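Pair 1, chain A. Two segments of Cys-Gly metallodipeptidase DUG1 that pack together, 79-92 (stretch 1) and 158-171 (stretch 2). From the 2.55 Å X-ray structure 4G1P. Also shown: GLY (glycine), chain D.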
# COMPACT_ATOMS: atom_id res chain seq x y z
N SER A 79 -12.60 -22.26 -4.92
CA SER A 79 -13.90 -22.54 -4.31
C SER A 79 -14.11 -21.61 -3.13
O SER A 79 -13.15 -21.17 -2.50
CB SER A 79 -14.00 -23.99 -3.84
OG SER A 79 -13.73 -24.92 -4.87
N LEU A 80 -15.36 -21.29 -2.82
CA LEU A 80 -15.68 -20.48 -1.64
C LEU A 80 -15.63 -21.34 -0.39
O LEU A 80 -15.86 -22.55 -0.47
CB LEU A 80 -17.07 -19.85 -1.79
CG LEU A 80 -17.20 -18.76 -2.85
CD1 LEU A 80 -18.62 -18.66 -3.35
CD2 LEU A 80 -16.73 -17.41 -2.32
N PRO A 81 -15.34 -20.73 0.78
CA PRO A 81 -15.47 -21.40 2.08
C PRO A 81 -16.88 -21.93 2.23
O PRO A 81 -17.80 -21.21 1.87
CB PRO A 81 -15.26 -20.27 3.08
CG PRO A 81 -14.50 -19.24 2.36
CD PRO A 81 -14.89 -19.33 0.91
N PRO A 82 -17.05 -23.16 2.73
CA PRO A 82 -18.37 -23.79 2.87
C PRO A 82 -19.21 -23.13 3.96
O PRO A 82 -18.64 -22.71 4.96
CB PRO A 82 -18.01 -25.22 3.30
CG PRO A 82 -16.69 -25.09 3.96
CD PRO A 82 -15.96 -24.04 3.19
N VAL A 83 -20.53 -23.04 3.78
CA VAL A 83 -21.37 -22.56 4.87
C VAL A 83 -21.72 -23.79 5.67
O VAL A 83 -21.99 -24.84 5.08
CB VAL A 83 -22.67 -21.88 4.41
CG1 VAL A 83 -23.52 -21.51 5.61
CG2 VAL A 83 -22.37 -20.64 3.63
N ILE A 84 -21.68 -23.68 6.99
CA ILE A 84 -21.81 -24.85 7.84
C ILE A 84 -23.18 -24.91 8.47
O ILE A 84 -23.52 -24.09 9.29
CB ILE A 84 -20.78 -24.83 8.98
CG1 ILE A 84 -19.36 -24.75 8.42
CG2 ILE A 84 -20.95 -26.07 9.83
CD1 ILE A 84 -18.29 -24.60 9.48
N LEU A 85 -23.97 -25.89 8.05
CA LEU A 85 -25.30 -26.05 8.61
C LEU A 85 -25.34 -27.28 9.51
O LEU A 85 -24.84 -28.34 9.14
CB LEU A 85 -26.35 -26.21 7.50
CG LEU A 85 -26.40 -25.21 6.34
CD1 LEU A 85 -27.62 -25.52 5.52
CD2 LEU A 85 -26.42 -23.76 6.80
N SER A 86 -25.94 -27.13 10.68
CA SER A 86 -26.12 -28.26 11.57
C SER A 86 -27.34 -28.06 12.47
O SER A 86 -27.86 -26.95 12.61
CB SER A 86 -24.87 -28.48 12.41
OG SER A 86 -24.72 -27.47 13.38
N ARG A 87 -27.80 -29.15 13.08
CA ARG A 87 -28.91 -29.08 14.01
C ARG A 87 -28.49 -29.78 15.28
O ARG A 87 -27.68 -30.71 15.26
CB ARG A 87 -30.18 -29.72 13.44
CG ARG A 87 -30.15 -29.93 11.92
CD ARG A 87 -31.43 -30.57 11.34
NE ARG A 87 -32.45 -29.56 11.12
CZ ARG A 87 -32.78 -29.07 9.93
NH1 ARG A 87 -32.20 -29.51 8.83
NH2 ARG A 87 -33.71 -28.13 9.86
N PHE A 88 -29.01 -29.30 16.40
CA PHE A 88 -28.88 -30.02 17.66
C PHE A 88 -30.26 -30.17 18.29
O PHE A 88 -30.89 -29.19 18.69
CB PHE A 88 -27.91 -29.35 18.62
CG PHE A 88 -27.72 -30.11 19.90
CD1 PHE A 88 -28.54 -29.87 20.99
CD2 PHE A 88 -26.74 -31.08 20.00
CE1 PHE A 88 -28.38 -30.58 22.17
CE2 PHE A 88 -26.57 -31.79 21.17
CZ PHE A 88 -27.39 -31.55 22.25
N GLY A 89 -30.72 -31.41 18.36
CA GLY A 89 -32.07 -31.73 18.80
C GLY A 89 -33.06 -31.76 17.65
O GLY A 89 -32.89 -31.06 16.65
N SER A 90 -34.09 -32.58 17.78
CA SER A 90 -35.17 -32.61 16.80
C SER A 90 -36.48 -32.95 17.47
O SER A 90 -37.18 -33.87 17.06
CB SER A 90 -34.86 -33.56 15.63
OG SER A 90 -34.31 -34.80 16.06
N ASP A 91 -36.79 -32.18 18.51
CA ASP A 91 -38.05 -32.33 19.24
C ASP A 91 -39.10 -31.42 18.62
O ASP A 91 -38.99 -30.21 18.66
CB ASP A 91 -37.84 -31.98 20.71
CG ASP A 91 -39.07 -32.23 21.55
OD1 ASP A 91 -40.21 -32.13 21.04
OD2 ASP A 91 -38.91 -32.50 22.76
N PRO A 92 -40.17 -32.03 18.08
CA PRO A 92 -41.19 -31.29 17.33
C PRO A 92 -42.05 -30.40 18.21
O PRO A 92 -42.86 -29.64 17.68
CB PRO A 92 -42.05 -32.40 16.71
CG PRO A 92 -41.25 -33.67 16.90
CD PRO A 92 -40.48 -33.46 18.15
N GLU A 158 -31.96 -30.49 30.42
CA GLU A 158 -32.60 -30.57 29.11
C GLU A 158 -32.32 -29.33 28.25
O GLU A 158 -32.52 -28.20 28.70
CB GLU A 158 -34.10 -30.77 29.27
CG GLU A 158 -34.80 -31.22 28.02
CD GLU A 158 -36.30 -31.36 28.22
OE1 GLU A 158 -36.74 -31.52 29.38
OE2 GLU A 158 -37.03 -31.31 27.21
N PHE A 159 -31.85 -29.54 27.02
CA PHE A 159 -31.62 -28.41 26.12
C PHE A 159 -32.97 -27.82 25.70
O PHE A 159 -33.85 -28.54 25.24
CB PHE A 159 -30.79 -28.82 24.90
CG PHE A 159 -30.19 -27.65 24.15
CD1 PHE A 159 -29.22 -26.87 24.75
CD2 PHE A 159 -30.61 -27.34 22.88
CE1 PHE A 159 -28.68 -25.80 24.08
CE2 PHE A 159 -30.06 -26.27 22.20
CZ PHE A 159 -29.10 -25.50 22.80
N PRO A 160 -33.14 -26.50 25.87
CA PRO A 160 -34.50 -25.95 25.79
C PRO A 160 -35.06 -25.76 24.38
O PRO A 160 -36.26 -25.55 24.26
CB PRO A 160 -34.35 -24.60 26.50
CG PRO A 160 -32.93 -24.23 26.31
CD PRO A 160 -32.16 -25.51 26.33
N VAL A 161 -34.23 -25.81 23.34
CA VAL A 161 -34.75 -25.61 21.99
C VAL A 161 -34.09 -26.55 21.00
O VAL A 161 -33.20 -27.29 21.36
CB VAL A 161 -34.54 -24.15 21.47
CG1 VAL A 161 -35.13 -23.11 22.44
CG2 VAL A 161 -33.06 -23.88 21.19
N ASN A 162 -34.55 -26.54 19.75
CA ASN A 162 -33.81 -27.18 18.68
C ASN A 162 -32.89 -26.14 18.06
O ASN A 162 -33.35 -25.13 17.54
CB ASN A 162 -34.75 -27.73 17.62
CG ASN A 162 -35.76 -28.71 18.19
OD1 ASN A 162 -35.40 -29.74 18.76
ND2 ASN A 162 -37.03 -28.39 18.04
N LEU A 163 -31.58 -26.39 18.13
CA LEU A 163 -30.62 -25.45 17.60
C LEU A 163 -30.32 -25.77 16.15
O LEU A 163 -30.23 -26.92 15.77
CB LEU A 163 -29.34 -25.47 18.42
CG LEU A 163 -28.55 -24.18 18.22
CD1 LEU A 163 -29.34 -23.00 18.79
CD2 LEU A 163 -27.17 -24.29 18.84
N VAL A 164 -30.19 -24.73 15.34
CA VAL A 164 -29.85 -24.89 13.94
C VAL A 164 -28.76 -23.88 13.66
O VAL A 164 -28.81 -22.76 14.16
CB VAL A 164 -31.05 -24.64 13.01
CG1 VAL A 164 -30.62 -24.64 11.56
CG2 VAL A 164 -32.08 -25.70 13.24
N THR A 165 -27.77 -24.29 12.88
CA THR A 165 -26.57 -23.51 12.74
C THR A 165 -26.39 -23.07 11.32
O THR A 165 -26.76 -23.78 10.40
CB THR A 165 -25.35 -24.32 13.22
OG1 THR A 165 -24.52 -23.49 14.00
CG2 THR A 165 -24.53 -24.81 12.09
N CYS A 166 -25.85 -21.88 11.14
CA CYS A 166 -25.51 -21.38 9.82
C CYS A 166 -24.23 -20.52 9.91
O CYS A 166 -24.28 -19.31 10.12
CB CYS A 166 -26.68 -20.59 9.23
SG CYS A 166 -26.36 -19.92 7.57
N PHE A 167 -23.08 -21.17 9.79
CA PHE A 167 -21.77 -20.53 9.97
C PHE A 167 -21.05 -20.36 8.62
O PHE A 167 -20.70 -21.35 7.97
CB PHE A 167 -20.90 -21.36 10.92
CG PHE A 167 -21.45 -21.47 12.33
CD1 PHE A 167 -22.24 -20.47 12.87
CD2 PHE A 167 -21.13 -22.57 13.13
CE1 PHE A 167 -22.74 -20.57 14.19
CE2 PHE A 167 -21.62 -22.68 14.45
CZ PHE A 167 -22.41 -21.67 14.98
N GLU A 168 -20.83 -19.12 8.19
CA GLU A 168 -20.17 -18.89 6.90
C GLU A 168 -18.72 -18.52 7.12
O GLU A 168 -18.30 -18.28 8.25
CB GLU A 168 -20.86 -17.78 6.09
CG GLU A 168 -20.67 -16.38 6.68
CD GLU A 168 -20.83 -15.27 5.65
OE1 GLU A 168 -20.40 -15.46 4.50
OE2 GLU A 168 -21.38 -14.22 6.00
N GLY A 169 -17.96 -18.48 6.02
CA GLY A 169 -16.55 -18.13 6.06
C GLY A 169 -16.17 -17.07 5.03
O GLY A 169 -15.03 -17.01 4.57
N MET A 170 -17.14 -16.23 4.68
CA MET A 170 -16.88 -15.13 3.77
C MET A 170 -17.37 -13.80 4.33
O MET A 170 -17.54 -12.84 3.58
CB MET A 170 -17.52 -15.38 2.40
CG MET A 170 -16.75 -16.33 1.48
SD MET A 170 -15.12 -15.71 1.01
CE MET A 170 -15.52 -14.57 -0.29
N GLU A 171 -17.61 -13.73 5.63
CA GLU A 171 -18.20 -12.52 6.20
C GLU A 171 -17.28 -11.31 6.03
O GLU A 171 -17.75 -10.21 5.77
CB GLU A 171 -18.58 -12.70 7.66
CG GLU A 171 -19.66 -11.76 8.16
CD GLU A 171 -19.12 -10.49 8.83
OE1 GLU A 171 -17.88 -10.28 8.84
OE2 GLU A 171 -19.94 -9.70 9.36
N GLY D . -17.04 -6.46 11.31
CA GLY D . -17.32 -7.49 10.34
C GLY D . -17.83 -6.76 9.12
O GLY D . -19.02 -6.76 8.82
O HOH W 1 -18.75 -18.90 3.46

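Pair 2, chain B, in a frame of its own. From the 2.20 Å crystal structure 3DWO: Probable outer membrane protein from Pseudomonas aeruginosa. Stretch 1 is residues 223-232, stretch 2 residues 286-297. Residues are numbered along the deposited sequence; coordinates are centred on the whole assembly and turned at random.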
# COMPACT_ATOMS: atom_id res chain seq x y z
N THR B 223 -6.13 17.88 30.40
CA THR B 223 -7.17 18.80 30.86
C THR B 223 -8.63 18.49 30.54
O THR B 223 -9.43 19.41 30.41
CB THR B 223 -6.88 20.21 30.34
OG1 THR B 223 -6.99 20.22 28.91
CG2 THR B 223 -5.47 20.65 30.72
N ASP B 224 -8.99 17.22 30.43
CA ASP B 224 -10.38 16.86 30.13
C ASP B 224 -10.82 17.45 28.78
O ASP B 224 -11.80 17.00 28.19
CB ASP B 224 -11.32 17.38 31.24
CG ASP B 224 -11.05 16.73 32.59
OD1 ASP B 224 -9.92 16.88 33.11
OD2 ASP B 224 -11.96 16.07 33.13
N ARG B 225 -10.09 18.46 28.31
CA ARG B 225 -10.37 19.11 27.04
C ARG B 225 -9.39 18.60 25.99
O ARG B 225 -9.70 18.56 24.80
CB ARG B 225 -10.21 20.63 27.16
CG ARG B 225 -11.43 21.36 27.66
CD ARG B 225 -12.61 21.10 26.75
NE ARG B 225 -13.65 22.10 26.89
CZ ARG B 225 -13.51 23.38 26.57
NH1 ARG B 225 -12.35 23.82 26.08
NH2 ARG B 225 -14.52 24.22 26.72
N ASP B 226 -8.20 18.23 26.44
CA ASP B 226 -7.17 17.75 25.54
C ASP B 226 -6.86 16.27 25.75
O ASP B 226 -6.73 15.80 26.87
CB ASP B 226 -5.89 18.56 25.75
CG ASP B 226 -6.11 20.04 25.56
OD1 ASP B 226 -6.49 20.45 24.45
OD2 ASP B 226 -5.91 20.80 26.54
N THR B 227 -6.76 15.56 24.63
CA THR B 227 -6.44 14.14 24.66
C THR B 227 -5.25 13.96 23.74
O THR B 227 -5.34 14.22 22.54
CB THR B 227 -7.62 13.29 24.15
OG1 THR B 227 -8.78 13.55 24.95
CG2 THR B 227 -7.28 11.81 24.24
N LEU B 228 -4.13 13.53 24.31
CA LEU B 228 -2.92 13.31 23.53
C LEU B 228 -2.70 11.82 23.42
O LEU B 228 -3.02 11.06 24.34
CB LEU B 228 -1.72 13.96 24.21
CG LEU B 228 -1.69 15.49 24.27
CD1 LEU B 228 -0.46 15.94 25.03
CD2 LEU B 228 -1.66 16.06 22.86
N GLY B 229 -2.14 11.39 22.30
CA GLY B 229 -1.90 9.97 22.12
C GLY B 229 -0.66 9.65 21.31
O GLY B 229 -0.30 10.35 20.36
N PHE B 230 0.01 8.58 21.72
CA PHE B 230 1.20 8.12 21.03
C PHE B 230 0.96 6.65 20.73
O PHE B 230 0.65 5.87 21.62
CB PHE B 230 2.44 8.26 21.89
CG PHE B 230 3.69 7.82 21.20
CD1 PHE B 230 4.26 8.60 20.20
CD2 PHE B 230 4.26 6.58 21.49
CE1 PHE B 230 5.38 8.16 19.50
CE2 PHE B 230 5.38 6.13 20.79
CZ PHE B 230 5.94 6.92 19.80
N ALA B 231 1.11 6.29 19.46
CA ALA B 231 0.91 4.91 19.06
C ALA B 231 2.09 4.42 18.25
O ALA B 231 2.65 5.15 17.43
CB ALA B 231 -0.38 4.79 18.24
N TYR B 232 2.48 3.17 18.48
CA TYR B 232 3.58 2.59 17.75
C TYR B 232 3.23 1.22 17.21
O TYR B 232 2.75 0.34 17.95
CB TYR B 232 4.82 2.47 18.63
CG TYR B 232 6.01 1.93 17.88
CD1 TYR B 232 6.72 2.73 16.99
CD2 TYR B 232 6.41 0.60 18.03
CE1 TYR B 232 7.80 2.23 16.26
CE2 TYR B 232 7.49 0.08 17.30
CZ TYR B 232 8.17 0.91 16.42
OH TYR B 232 9.23 0.41 15.70
N ALA B 286 7.29 -0.19 10.00
CA ALA B 286 6.92 0.26 11.33
C ALA B 286 6.52 1.72 11.20
O ALA B 286 6.97 2.41 10.28
CB ALA B 286 8.11 0.14 12.28
N TYR B 287 5.66 2.19 12.09
CA TYR B 287 5.27 3.58 12.07
C TYR B 287 4.77 4.02 13.44
O TYR B 287 4.34 3.19 14.25
CB TYR B 287 4.19 3.84 11.01
CG TYR B 287 2.89 3.10 11.21
CD1 TYR B 287 2.71 1.82 10.71
CD2 TYR B 287 1.82 3.72 11.87
CE1 TYR B 287 1.49 1.16 10.84
CE2 TYR B 287 0.59 3.07 12.00
CZ TYR B 287 0.43 1.79 11.48
OH TYR B 287 -0.78 1.16 11.59
N ALA B 288 4.85 5.31 13.70
CA ALA B 288 4.43 5.89 14.96
C ALA B 288 3.59 7.12 14.67
O ALA B 288 3.88 7.86 13.73
CB ALA B 288 5.65 6.27 15.80
N SER B 289 2.56 7.34 15.46
CA SER B 289 1.70 8.50 15.26
C SER B 289 1.41 9.23 16.56
O SER B 289 1.21 8.62 17.61
CB SER B 289 0.39 8.08 14.58
OG SER B 289 -0.21 7.00 15.26
N LEU B 290 1.41 10.56 16.47
CA LEU B 290 1.13 11.41 17.62
C LEU B 290 -0.22 12.06 17.33
O LEU B 290 -0.38 12.72 16.31
CB LEU B 290 2.23 12.47 17.74
CG LEU B 290 2.44 13.19 19.08
CD1 LEU B 290 1.18 13.96 19.47
CD2 LEU B 290 2.80 12.18 20.16
N ASP B 291 -1.19 11.86 18.22
CA ASP B 291 -2.52 12.43 18.02
C ASP B 291 -2.94 13.38 19.14
O ASP B 291 -2.62 13.17 20.32
CB ASP B 291 -3.56 11.33 17.88
CG ASP B 291 -3.24 10.36 16.76
OD1 ASP B 291 -3.12 10.81 15.60
OD2 ASP B 291 -3.09 9.15 17.05
N TRP B 292 -3.67 14.42 18.76
CA TRP B 292 -4.15 15.42 19.70
C TRP B 292 -5.56 15.86 19.35
O TRP B 292 -5.83 16.30 18.23
CB TRP B 292 -3.21 16.63 19.71
CG TRP B 292 -3.67 17.77 20.59
CD1 TRP B 292 -4.21 17.67 21.84
CD2 TRP B 292 -3.58 19.17 20.30
NE1 TRP B 292 -4.47 18.92 22.35
CE2 TRP B 292 -4.09 19.86 21.42
CE3 TRP B 292 -3.13 19.91 19.20
CZ2 TRP B 292 -4.15 21.26 21.48
CZ3 TRP B 292 -3.19 21.30 19.26
CH2 TRP B 292 -3.70 21.96 20.39
N VAL B 293 -6.47 15.73 20.31
CA VAL B 293 -7.85 16.13 20.10
C VAL B 293 -8.25 17.15 21.16
O VAL B 293 -8.18 16.88 22.36
CB VAL B 293 -8.80 14.92 20.16
CG1 VAL B 293 -10.25 15.38 20.10
CG2 VAL B 293 -8.51 13.98 18.99
N HIS B 294 -8.66 18.33 20.71
CA HIS B 294 -9.07 19.39 21.62
C HIS B 294 -10.54 19.71 21.41
O HIS B 294 -10.98 19.99 20.29
CB HIS B 294 -8.24 20.65 21.40
CG HIS B 294 -8.69 21.81 22.23
ND1 HIS B 294 -9.92 22.41 22.06
CD2 HIS B 294 -8.09 22.46 23.26
CE1 HIS B 294 -10.06 23.38 22.95
NE2 HIS B 294 -8.96 23.44 23.68
N GLN B 295 -11.30 19.68 22.50
CA GLN B 295 -12.72 19.99 22.44
C GLN B 295 -12.90 21.46 22.81
O GLN B 295 -12.68 21.85 23.96
CB GLN B 295 -13.48 19.09 23.41
CG GLN B 295 -13.19 17.61 23.17
CD GLN B 295 -13.68 16.72 24.29
OE1 GLN B 295 -13.28 16.87 25.45
NE2 GLN B 295 -14.55 15.77 23.95
N PHE B 296 -13.27 22.28 21.82
CA PHE B 296 -13.47 23.71 22.03
C PHE B 296 -14.75 24.01 22.79
O PHE B 296 -14.79 24.88 23.65
CB PHE B 296 -13.47 24.43 20.69
CG PHE B 296 -12.11 24.55 20.07
CD1 PHE B 296 -11.28 25.61 20.40
CD2 PHE B 296 -11.65 23.57 19.20
CE1 PHE B 296 -10.00 25.70 19.87
CE2 PHE B 296 -10.36 23.66 18.66
CZ PHE B 296 -9.54 24.72 18.99
N ASN B 297 -15.81 23.27 22.45
CA ASN B 297 -17.09 23.44 23.11
C ASN B 297 -17.90 22.15 22.95
O ASN B 297 -17.38 21.15 22.46
CB ASN B 297 -17.85 24.62 22.52
CG ASN B 297 -18.02 24.52 21.02
OD1 ASN B 297 -18.54 23.52 20.52
ND2 ASN B 297 -17.59 25.54 20.30

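What backbone arrangement do the two pairs share? Each is two neighbouring antiparallel strands, their axes at 169° in both, approaching to 4.4 Å in pair 1 and 4.6 Å in pair 2. Fourteen central residues superpose with an RMSD of 0.6 Å, and the register carries over: A:Ile84 opposite A:Phe167 falls on B:Thr227 opposite B:Val293, and A:Phe88 opposite A:Leu163 on B:Ala231 opposite B:Ser289.

Does the hydrogen bonding match as well as the chain path? Largely. In pair 1, A:Ile84 N donates to A:Phe167 O at 2.7 Å, and A:Phe167 N returns a bond to A:Ile84 O at 3.0 Å; in pair 2, B:Thr227 N to B:Val293 O is 3.0 Å and B:Val293 N to B:Thr227 O is 2.9 Å. At the middle rung A:Thr165 N donates to A:Ser86 O at 2.7 Å, and the bond from A:Ser86 N to A:Thr165 O is weak, at 3.5 Å; B:Gly229 N donates to B:Asp291 O at 2.7 Å.

How do different side chains fill the face that carries A:Leu85 and B:Leu228? These two leucines nearly coincide and share the m, t rotamer, yet they meet different partners. A:Leu85 CD2 lies 3.9 Å from A:Cys166 SG, a small side chain, while B:Leu228 CD2 lies 3.2 Å from CD1 of the much larger B:Trp292. The indole also reaches diagonally across to the partner strand, where B:Trp292 NE1 donates to B:Asp226 OD1 at 3.3 Å, although the position of that oxygen is less certain. At the position of B:Asp226, pair 1 has A:Val83, whose CG1 packs 3.8 Å from A:Cys166 SG, so an apolar contact stands where pair 2 has a polar one.

What happens where A:Phe88 and B:Ala231 coincide? A:Phe88 turns its ring edge toward the face of A:Phe159, with centroids 5.3 Å apart and planes at 86°. B:Ala231 is far smaller, and its CB rests 3.7 Å from B:Ser289 OG. The aromatic side chains that make apolar contacts across pair 2 lie on the other face, where B:Phe230 CD1 meets B:Leu290 CD2 at 3.9 Å and B:Tyr232 CD1 meets B:Ala288 CB at 3.9 Å.

How is the end near A:Gly89 and B:Tyr232 secured? A:Asn162 clasps the loop: A:Asp91 N donates to A:Asn162 OD1 at 2.8 Å, and A:Asn162 ND2 donates to A:Asp91 O at 2.7 Å. A:Gly89, just after the strand, has backbone angles that by themselves call for glycine. B:Ala288, matching A:Asn162, has no side-chain amide to offer, and its CB packs against the B:Tyr232 ring.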